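Local coordinates for protein zinc transport transcriptional regulator (Lactococcus lactis subsp. lactis, PDB 5YHY) that probably binds DNA as a dimeric MarR-family, winged helix-turn-helix transcriptional regulator of zinc transport, with bound zinc as its likely signal, at residues Glu41-Leu46 and Thr69-Lys74; Val34-Thr39 and Gln78-Ser83; His23-Gly28 and Ser117-Leu122. The protein carries 1 engineered substitution. All coordinates share one frame; numbering follows the deposited sequence.

How the interactions relate
All three contacts lie in one MarR-type chain. Interactions 1 and 2 have centres about 6 Å apart: the first packs helix 38-49 on helix 65-77, the second joins the residues leading into helix 38-49 to the turn between helix 65-77 and strand 81-85. Leu72 CD2 and Ile81 CD1, 3.4 Å apart, join them into one apolar core of the winged helix-turn-helix. Interaction 3, where the 23-28 loop meets helix 102-123, lies across the chain's middle, its centre about 22 Å from that of interaction 1 and about 23 Å from that of interaction 2. In sequence its segments enclose interaction 2, which encloses interaction 1. Zinc connects the two regions through His42 and Glu24.

Interaction 1: residues Glu41-Leu46 and Thr69-Lys74; sequences EHILML and TKALKK. With ZN (zinc ion), chain B.
Ile43 carries the apolar contact between Glu41-Leu46 and Thr69-Lys74, meeting Ala71 and Leu72 with separate parts of its branched side chain. Its outermost methyl, CD1, lies 3.5 Å from Ala71 CB, the shortest approach between the segments. The second branch goes to the next residue: Ile43 CG2 stands 4.1 Å from Leu72 CD2, and the two side chains run at about a right angle to each other. The CD2 methyl of Leu72 also comes within 4.2 Å of Ile43 CD1, so it is met by both arms of the isoleucine. This forked reach follows from the torsions: CG1 is anti to the carbonyl carbon (chi1 -70°), and a fully extended chi2 of -179° carries CD1 straight out to the alanine. With CA atoms 8.0 Å apart at Ile43 and Ala71, the small Ala71 methyl leaves the isoleucine to cover most of the distance. All three residues are buried, and the packing is purely apolar, with 111 Å² of surface buried in total.

Metal coordination belongs to Glu41-Leu46 alone and does not reach Thr69-Lys74. His42 NE2 binds the zinc ion at 2.0 Å, and Glu24, His108 and His112 complete the site. Thus consecutive residues of one helix serve different tasks, Ile43 packing on helix 65-77 and His42 holding the metal.

Within the winged helix-turn-helix, this contact joins helix 38-49 to helix 65-77, by family analogy the DNA-recognition helix. Ile43 also touches Ile57 and Leu61 of helix 54-61, while Leu44 rests on Val104 and Met45 on His108 of helix 102-123, which places helix 38-49 between these elements.

Interaction 2: residues Val34-Thr39 and Gln78-Ser83; sequences VKLTST and QELIKS
Leu80 has the most surface buried here, 43 Å², and its CD1 methyl receives both partners from Val34-Thr39. The first is Leu36, with 26 Å² buried: the two leucines meet end on through their methyls, Leu36 CD2 lying 4.1 Å from Leu80 CD1. Leu36 CD1 is almost as near, at 4.2 Å, so both ends of its isopropyl fork face the one methyl. In each leucine CG is anti to the carbonyl carbon and chi2 is extended, which sends both forks out between backbones whose nearest CA atoms, of Leu36 and Gln78, are 10.0 Å apart. Lys35 adds the third, more exposed piece. Its chain bends at chi3 (68°) and again at chi4 (76°), bringing NZ to 3.9 Å from Leu80 CD1; the amino group merely abuts the methyl.

Leu80 is placed by a Schellman motif that ends helix 65-77, with Glu79 at positive phi and Leu80 N bonded to Leu75 O. Strand 81-85 follows, pairing antiparallel with strand 93-97 as the wing of the winged helix-turn-helix. The contact thus joins the wing's base to the start of helix 38-49, where Leu36 packs on Glu41 and Leu44.

Interaction 3: residues His23-Gly28 and Ser117-Leu122; sequences HEILLG and STYQEL. With ZN (zinc ion), chain B.
The ring of Tyr119 extends toward Ile25 and Leu27, and a water lies in its plane at the hydroxyl edge. This water is 2.7 Å from Tyr119 OH and donates a hydrogen bond to Ile25 O at 2.8 Å, bridging helix and loop. Leu27 CD1 approaches the ring obliquely, 3.9 Å from Tyr119 CE1. At the hydroxyl end Ile25 crosses the tyrosine at about a right angle, with its CG2 methyl 3.9 Å from Tyr119 OH.

Leu27 CD1 has a second neighbour in Thr118 CG2, at 3.7 Å, the shortest contact between the segments. The threonine torsion (chi1 -62°) sets CG2 anti to the backbone N and OG1 beside that N; OG1 is engaged by Lys114 O on its own helix, while the methyl serves the apolar contact. Leu27 is likewise held at its backbone, its N bonding Thr115 OG1.

Helix 4-19 also packs against the loop through Phe18, and the second subunit supplies Met16 against Ile25 and Leu12 against Tyr119, so the contact is part of the dimer interface. Just before Ile25, Glu24 binds zinc unevenly, OE1 at 1.9 Å and OE2 as a longer, secondary contact at 2.7 Å. In this four-residue zinc site the loop (Glu24), helix 38-49 (His42) and helix 102-123 (His108, His112) share one ion beside the dimerisation region of a MarR-family fold.

Interaction 1: residues Glu41-Leu46 and Thr69-Lys74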
loop_
_atom_site.group_PDB
_atom_site.type_symbol
_atom_site.label_atom_id
_atom_site.label_comp_id
_atom_site.label_asym_id
_atom_site.label_seq_id
_atom_site.Cartn_x
_atom_site.Cartn_y
_atom_site.Cartn_z
ATOM N N GLU A 41 -8.060 -10.857 14.624
ATOM C CA GLU A 41 -6.743 -11.348 15.011
ATOM C C GLU A 41 -6.286 -10.662 16.290
ATOM O O GLU A 41 -5.674 -11.280 17.158
ATOM C CB GLU A 41 -5.709 -11.079 13.907
ATOM C CG GLU A 41 -5.975 -11.781 12.586
ATOM C CD GLU A 41 -5.293 -13.131 12.480
ATOM O OE1 GLU A 41 -4.903 -13.699 13.517
ATOM O OE2 GLU A 41 -5.151 -13.629 11.341
ATOM N N HIS A 42 -6.582 -9.372 16.404
ATOM C CA HIS A 42 -6.114 -8.618 17.556
ATOM C C HIS A 42 -6.878 -8.939 18.830
ATOM O O HIS A 42 -6.307 -8.902 19.912
ATOM C CB HIS A 42 -6.093 -7.127 17.245
ATOM C CG HIS A 42 -5.182 -6.795 16.113
ATOM N ND1 HIS A 42 -5.186 -5.568 15.488
ATOM C CD2 HIS A 42 -4.249 -7.540 15.473
ATOM C CE1 HIS A 42 -4.289 -5.565 14.519
ATOM N NE2 HIS A 42 -3.710 -6.754 14.485
ATOM N N ILE A 43 -8.154 -9.293 18.697
ATOM C CA ILE A 43 -8.881 -9.787 19.853
ATOM C C ILE A 43 -8.232 -11.071 20.361
ATOM O O ILE A 43 -8.028 -11.238 21.561
ATOM C CB ILE A 43 -10.365 -10.006 19.531
ATOM C CG1 ILE A 43 -11.044 -8.637 19.350
ATOM C CG2 ILE A 43 -11.048 -10.818 20.650
ATOM C CD1 ILE A 43 -12.518 -8.723 19.054
ATOM N N LEU A 44 -7.868 -11.960 19.445
ATOM C CA LEU A 44 -7.243 -13.211 19.860
ATOM C C LEU A 44 -5.921 -12.961 20.582
ATOM O O LEU A 44 -5.647 -13.579 21.607
ATOM C CB LEU A 44 -7.048 -14.155 18.679
ATOM C CG LEU A 44 -8.312 -14.649 17.984
ATOM C CD1 LEU A 44 -7.898 -15.622 16.900
ATOM C CD2 LEU A 44 -9.264 -15.328 18.960
ATOM N N MET A 45 -5.122 -12.019 20.076
ATOM C CA MET A 45 -3.884 -11.654 20.761
ATOM C C MET A 45 -4.136 -11.114 22.152
ATOM O O MET A 45 -3.396 -11.409 23.084
ATOM C CB MET A 45 -3.082 -10.621 19.956
ATOM C CG MET A 45 -2.347 -11.210 18.779
ATOM S SD MET A 45 -1.380 -9.988 17.858
ATOM C CE MET A 45 -0.321 -9.331 19.134
ATOM N N LEU A 46 -5.174 -10.296 22.294
ATOM C CA LEU A 46 -5.501 -9.734 23.586
ATOM C C LEU A 46 -5.913 -10.845 24.568
ATOM O O LEU A 46 -5.467 -10.872 25.714
ATOM C CB LEU A 46 -6.602 -8.678 23.435
ATOM C CG LEU A 46 -7.069 -8.018 24.723
ATOM C CD1 LEU A 46 -5.901 -7.390 25.472
ATOM C CD2 LEU A 46 -8.151 -6.975 24.428
ATOM N N THR A 69 -18.480 -6.242 19.096
ATOM C CA THR A 69 -19.589 -7.191 18.979
ATOM C C THR A 69 -19.497 -7.990 17.676
ATOM O O THR A 69 -19.658 -9.207 17.682
ATOM C CB THR A 69 -20.943 -6.463 19.075
ATOM O OG1 THR A 69 -21.089 -5.939 20.403
ATOM C CG2 THR A 69 -22.100 -7.418 18.768
ATOM N N LYS A 70 -19.226 -7.298 16.570
ATOM C CA LYS A 70 -19.126 -7.943 15.264
ATOM C C LYS A 70 -17.989 -8.964 15.235
ATOM O O LYS A 70 -18.170 -10.104 14.795
ATOM C CB LYS A 70 -18.935 -6.894 14.159
ATOM C CG LYS A 70 -18.616 -7.494 12.795
ATOM C CD LYS A 70 -18.549 -6.419 11.715
ATOM C CE LYS A 70 -18.339 -7.036 10.337
ATOM N NZ LYS A 70 -18.506 -6.023 9.253
ATOM N N ALA A 71 -16.818 -8.561 15.716
ATOM C CA ALA A 71 -15.657 -9.442 15.694
ATOM C C ALA A 71 -15.850 -10.644 16.607
ATOM O O ALA A 71 -15.468 -11.762 16.255
ATOM C CB ALA A 71 -14.400 -8.676 16.079
ATOM N N LEU A 72 -16.429 -10.422 17.781
ATOM C CA LEU A 72 -16.627 -11.516 18.727
ATOM C C LEU A 72 -17.608 -12.527 18.152
ATOM O O LEU A 72 -17.444 -13.739 18.326
ATOM C CB LEU A 72 -17.152 -10.991 20.062
ATOM C CG LEU A 72 -16.166 -10.224 20.946
ATOM C CD1 LEU A 72 -16.903 -9.666 22.153
ATOM C CD2 LEU A 72 -15.024 -11.115 21.397
ATOM N N LYS A 73 -18.639 -12.031 17.476
ATOM C CA LYS A 73 -19.652 -12.918 16.918
ATOM C C LYS A 73 -18.990 -13.875 15.937
ATOM O O LYS A 73 -19.219 -15.079 15.979
ATOM C CB LYS A 73 -20.750 -12.120 16.220
ATOM C CG LYS A 73 -21.855 -12.983 15.623
ATOM C CD LYS A 73 -23.001 -12.119 15.112
ATOM C CE LYS A 73 -24.068 -12.958 14.422
ATOM N NZ LYS A 73 -23.601 -13.459 13.100
ATOM N N LYS A 74 -18.162 -13.331 15.054
ATOM C CA LYS A 74 -17.476 -14.151 14.061
ATOM C C LYS A 74 -16.481 -15.121 14.692
ATOM O O LYS A 74 -16.409 -16.284 14.295
ATOM C CB LYS A 74 -16.765 -13.274 13.032
ATOM C CG LYS A 74 -16.093 -14.071 11.920
ATOM C CD LYS A 74 -17.122 -14.853 11.114
ATOM C CE LYS A 74 -16.500 -15.466 9.868
ATOM N NZ LYS A 74 -17.524 -16.080 8.979
HETATM ZN ZN ZN B . -2.308 -7.625 13.292
#

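Interaction 2: residues Val34-Thr39 and Gln78-Ser83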
loop_
_atom_site.group_PDB
_atom_site.type_symbol
_atom_site.label_atom_id
_atom_site.label_comp_id
_atom_site.label_asym_id
_atom_site.label_seq_id
_atom_site.Cartn_x
_atom_site.Cartn_y
_atom_site.Cartn_z
ATOM N N VAL A 34 -6.606 -15.185 3.567
ATOM C CA VAL A 34 -7.028 -14.299 4.648
ATOM C C VAL A 34 -8.243 -14.866 5.381
ATOM O O VAL A 34 -9.376 -14.754 4.912
ATOM C CB VAL A 34 -7.340 -12.879 4.130
ATOM C CG1 VAL A 34 -6.047 -12.131 3.822
ATOM C CG2 VAL A 34 -8.242 -12.939 2.900
ATOM N N LYS A 35 -7.997 -15.478 6.535
ATOM C CA LYS A 35 -9.050 -16.153 7.282
ATOM C C LYS A 35 -9.780 -15.188 8.213
ATOM O O LYS A 35 -11.003 -15.254 8.353
ATOM C CB LYS A 35 -8.463 -17.327 8.077
ATOM C CG LYS A 35 -9.498 -18.227 8.742
ATOM C CD LYS A 35 -8.841 -19.459 9.367
ATOM C CE LYS A 35 -7.958 -19.097 10.558
ATOM N NZ LYS A 35 -8.752 -18.786 11.786
ATOM N N LEU A 36 -9.026 -14.288 8.838
ATOM C CA LEU A 36 -9.576 -13.383 9.844
ATOM C C LEU A 36 -9.298 -11.926 9.513
ATOM O O LEU A 36 -8.306 -11.607 8.861
ATOM C CB LEU A 36 -8.968 -13.692 11.210
ATOM C CG LEU A 36 -9.216 -15.093 11.769
ATOM C CD1 LEU A 36 -8.499 -15.268 13.102
ATOM C CD2 LEU A 36 -10.706 -15.333 11.918
ATOM N N THR A 37 -10.168 -11.035 9.977
ATOM C CA THR A 37 -9.908 -9.609 9.858
ATOM C C THR A 37 -8.853 -9.248 10.885
ATOM O O THR A 37 -8.588 -10.023 11.800
ATOM C CB THR A 37 -11.158 -8.778 10.156
ATOM O OG1 THR A 37 -11.522 -8.953 11.533
ATOM C CG2 THR A 37 -12.313 -9.212 9.270
ATOM N N SER A 38 -8.251 -8.074 10.734
ATOM C CA SER A 38 -7.241 -7.642 11.683
ATOM C C SER A 38 -7.831 -7.479 13.082
ATOM O O SER A 38 -7.204 -7.867 14.066
ATOM C CB SER A 38 -6.551 -6.358 11.205
ATOM O OG SER A 38 -7.471 -5.298 11.092
ATOM N N THR A 39 -9.043 -6.930 13.177
ATOM C CA THR A 39 -9.668 -6.776 14.485
ATOM C C THR A 39 -9.839 -8.147 15.148
ATOM O O THR A 39 -9.559 -8.314 16.332
ATOM C CB THR A 39 -11.027 -6.054 14.399
ATOM O OG1 THR A 39 -10.815 -4.703 13.971
ATOM C CG2 THR A 39 -11.714 -6.038 15.751
ATOM N N GLN A 78 -16.641 -19.306 14.643
ATOM C CA GLN A 78 -15.508 -20.126 14.223
ATOM C C GLN A 78 -14.909 -20.931 15.378
ATOM O O GLN A 78 -13.876 -21.584 15.222
ATOM C CB GLN A 78 -14.432 -19.240 13.579
ATOM C CG GLN A 78 -14.902 -18.517 12.326
ATOM C CD GLN A 78 -15.254 -19.474 11.202
ATOM O OE1 GLN A 78 -14.486 -20.386 10.887
ATOM N NE2 GLN A 78 -16.422 -19.281 10.598
ATOM N N GLU A 79 -15.554 -20.866 16.538
ATOM C CA GLU A 79 -15.132 -21.617 17.717
ATOM C C GLU A 79 -13.698 -21.308 18.139
ATOM O O GLU A 79 -12.958 -22.184 18.598
ATOM C CB GLU A 79 -15.363 -23.120 17.505
ATOM C CG GLU A 79 -16.834 -23.438 17.293
ATOM C CD GLU A 79 -17.098 -24.898 16.994
ATOM O OE1 GLU A 79 -16.188 -25.578 16.486
ATOM O OE2 GLU A 79 -18.224 -25.358 17.269
ATOM N N LEU A 80 -13.334 -20.037 17.990
ATOM C CA LEU A 80 -12.009 -19.541 18.331
ATOM C C LEU A 80 -11.985 -18.899 19.716
ATOM O O LEU A 80 -10.922 -18.749 20.325
ATOM C CB LEU A 80 -11.532 -18.542 17.271
ATOM C CG LEU A 80 -11.132 -19.172 15.934
ATOM C CD1 LEU A 80 -11.011 -18.128 14.837
ATOM C CD2 LEU A 80 -9.829 -19.944 16.111
ATOM N N ILE A 81 -13.162 -18.519 20.214
ATOM C CA ILE A 81 -13.270 -17.971 21.564
ATOM C C ILE A 81 -14.496 -18.568 22.222
ATOM O O ILE A 81 -15.359 -19.125 21.538
ATOM C CB ILE A 81 -13.413 -16.435 21.574
ATOM C CG1 ILE A 81 -14.688 -16.012 20.836
ATOM C CG2 ILE A 81 -12.170 -15.777 20.960
ATOM C CD1 ILE A 81 -14.899 -14.501 20.772
ATOM N N LYS A 82 -14.564 -18.433 23.541
ATOM C CA LYS A 82 -15.688 -18.940 24.322
ATOM C C LYS A 82 -16.000 -17.983 25.469
ATOM O O LYS A 82 -15.095 -17.402 26.087
ATOM C CB LYS A 82 -15.380 -20.346 24.853
ATOM C CG LYS A 82 -14.103 -20.437 25.692
ATOM C CD LYS A 82 -13.799 -21.890 26.065
ATOM C CE LYS A 82 -12.450 -22.016 26.765
ATOM N NZ LYS A 82 -12.392 -21.263 28.045
ATOM N N SER A 83 -17.285 -17.820 25.761
ATOM C CA SER A 83 -17.699 -16.944 26.836
ATOM C C SER A 83 -17.850 -17.684 28.161
ATOM O O SER A 83 -18.094 -18.895 28.201
ATOM C CB SER A 83 -19.024 -16.269 26.481
ATOM O OG SER A 83 -20.053 -17.249 26.327
#

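Interaction 3: residues His23-Gly28 and Ser117-Leu122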
loop_
_atom_site.group_PDB
_atom_site.type_symbol
_atom_site.label_atom_id
_atom_site.label_comp_id
_atom_site.label_asym_id
_atom_site.label_seq_id
_atom_site.Cartn_x
_atom_site.Cartn_y
_atom_site.Cartn_z
ATOM N N HIS A 23 -4.710 -7.435 4.802
ATOM C CA HIS A 23 -5.393 -6.615 5.799
ATOM C C HIS A 23 -4.402 -5.742 6.545
ATOM O O HIS A 23 -4.769 -4.707 7.084
ATOM C CB HIS A 23 -6.110 -7.490 6.835
ATOM C CG HIS A 23 -7.394 -8.082 6.351
ATOM N ND1 HIS A 23 -8.340 -7.351 5.663
ATOM C CD2 HIS A 23 -7.900 -9.334 6.472
ATOM C CE1 HIS A 23 -9.367 -8.131 5.371
ATOM N NE2 HIS A 23 -9.124 -9.338 5.852
ATOM N N GLU A 24 -3.150 -6.189 6.589
ATOM C CA GLU A 24 -2.120 -5.540 7.386
ATOM C C GLU A 24 -0.773 -5.729 6.716
ATOM O O GLU A 24 -0.529 -6.753 6.083
ATOM C CB GLU A 24 -2.046 -6.176 8.777
ATOM C CG GLU A 24 -2.900 -5.518 9.830
ATOM C CD GLU A 24 -2.581 -6.043 11.216
ATOM O OE1 GLU A 24 -2.648 -7.272 11.416
ATOM O OE2 GLU A 24 -2.264 -5.227 12.107
ATOM N N ILE A 25 0.110 -4.745 6.867
ATOM C CA ILE A 25 1.483 -4.900 6.405
ATOM C C ILE A 25 2.285 -5.650 7.471
ATOM O O ILE A 25 2.613 -5.102 8.521
ATOM C CB ILE A 25 2.140 -3.539 6.112
ATOM C CG1 ILE A 25 1.384 -2.803 5.000
ATOM C CG2 ILE A 25 3.610 -3.727 5.722
ATOM C CD1 ILE A 25 1.452 -3.491 3.671
ATOM N N LEU A 26 2.584 -6.915 7.196
ATOM C CA LEU A 26 3.338 -7.747 8.127
ATOM C C LEU A 26 4.461 -8.448 7.387
ATOM O O LEU A 26 4.261 -8.949 6.277
ATOM C CB LEU A 26 2.431 -8.793 8.777
ATOM C CG LEU A 26 1.373 -8.207 9.709
ATOM C CD1 LEU A 26 0.339 -9.268 10.074
ATOM C CD2 LEU A 26 2.012 -7.626 10.957
ATOM N N LEU A 27 5.634 -8.484 8.011
ATOM C CA LEU A 27 6.809 -9.141 7.427
ATOM C C LEU A 27 7.031 -10.517 8.019
ATOM O O LEU A 27 6.516 -10.833 9.087
ATOM C CB LEU A 27 8.064 -8.311 7.685
ATOM C CG LEU A 27 8.116 -6.962 6.976
ATOM C CD1 LEU A 27 9.272 -6.114 7.513
ATOM C CD2 LEU A 27 8.244 -7.164 5.479
ATOM N N GLY A 28 7.834 -11.321 7.328
ATOM C CA GLY A 28 8.209 -12.634 7.823
ATOM C C GLY A 28 7.048 -13.603 7.778
ATOM O O GLY A 28 7.060 -14.644 8.440
ATOM N N SER A 117 10.426 -5.663 14.969
ATOM C CA SER A 117 11.860 -5.830 15.189
ATOM C C SER A 117 12.643 -5.477 13.919
ATOM O O SER A 117 13.734 -4.917 13.990
ATOM C CB SER A 117 12.194 -7.247 15.681
ATOM O OG SER A 117 12.044 -8.211 14.659
ATOM N N THR A 118 12.074 -5.788 12.759
ATOM C CA THR A 118 12.712 -5.428 11.501
ATOM C C THR A 118 12.835 -3.909 11.367
ATOM O O THR A 118 13.883 -3.388 10.963
ATOM C CB THR A 118 11.939 -6.010 10.298
ATOM O OG1 THR A 118 11.937 -7.443 10.381
ATOM C CG2 THR A 118 12.578 -5.577 8.975
ATOM N N TYR A 119 11.769 -3.193 11.706
ATOM C CA TYR A 119 11.814 -1.733 11.640
ATOM C C TYR A 119 12.773 -1.197 12.695
ATOM O O TYR A 119 13.489 -0.223 12.458
ATOM C CB TYR A 119 10.423 -1.099 11.822
ATOM C CG TYR A 119 9.378 -1.562 10.821
ATOM C CD1 TYR A 119 9.742 -2.017 9.558
ATOM C CD2 TYR A 119 8.027 -1.547 11.150
ATOM C CE1 TYR A 119 8.778 -2.456 8.657
ATOM C CE2 TYR A 119 7.064 -1.976 10.257
ATOM C CZ TYR A 119 7.446 -2.429 9.015
ATOM O OH TYR A 119 6.506 -2.872 8.120
ATOM N N GLN A 120 12.770 -1.824 13.868
ATOM C CA GLN A 120 13.647 -1.387 14.945
ATOM C C GLN A 120 15.116 -1.528 14.544
ATOM O O GLN A 120 15.912 -0.604 14.735
ATOM C CB GLN A 120 13.365 -2.181 16.221
ATOM C CG GLN A 120 14.211 -1.764 17.399
ATOM C CD GLN A 120 13.814 -0.415 17.937
ATOM O OE1 GLN A 120 12.634 -0.069 17.961
ATOM N NE2 GLN A 120 14.799 0.365 18.376
ATOM N N GLU A 121 15.471 -2.681 13.987
ATOM C CA GLU A 121 16.842 -2.920 13.560
ATOM C C GLU A 121 17.260 -1.928 12.488
ATOM O O GLU A 121 18.392 -1.449 12.488
ATOM C CB GLU A 121 17.019 -4.353 13.062
ATOM C CG GLU A 121 16.897 -5.379 14.171
ATOM C CD GLU A 121 16.699 -6.788 13.647
ATOM O OE1 GLU A 121 16.526 -6.958 12.418
ATOM O OE2 GLU A 121 16.699 -7.725 14.475
ATOM N N LEU A 122 16.345 -1.602 11.582
ATOM C CA LEU A 122 16.669 -0.613 10.557
ATOM C C LEU A 122 16.900 0.760 11.199
ATOM O O LEU A 122 17.886 1.448 10.900
ATOM C CB LEU A 122 15.566 -0.551 9.488
ATOM C CG LEU A 122 15.683 0.598 8.473
ATOM C CD1 LEU A 122 17.060 0.625 7.823
ATOM C CD2 LEU A 122 14.605 0.483 7.412
HETATM ZN ZN ZN B . -2.308 -7.625 13.292
HETATM O O HOH W 1 3.929 -2.609 8.940
#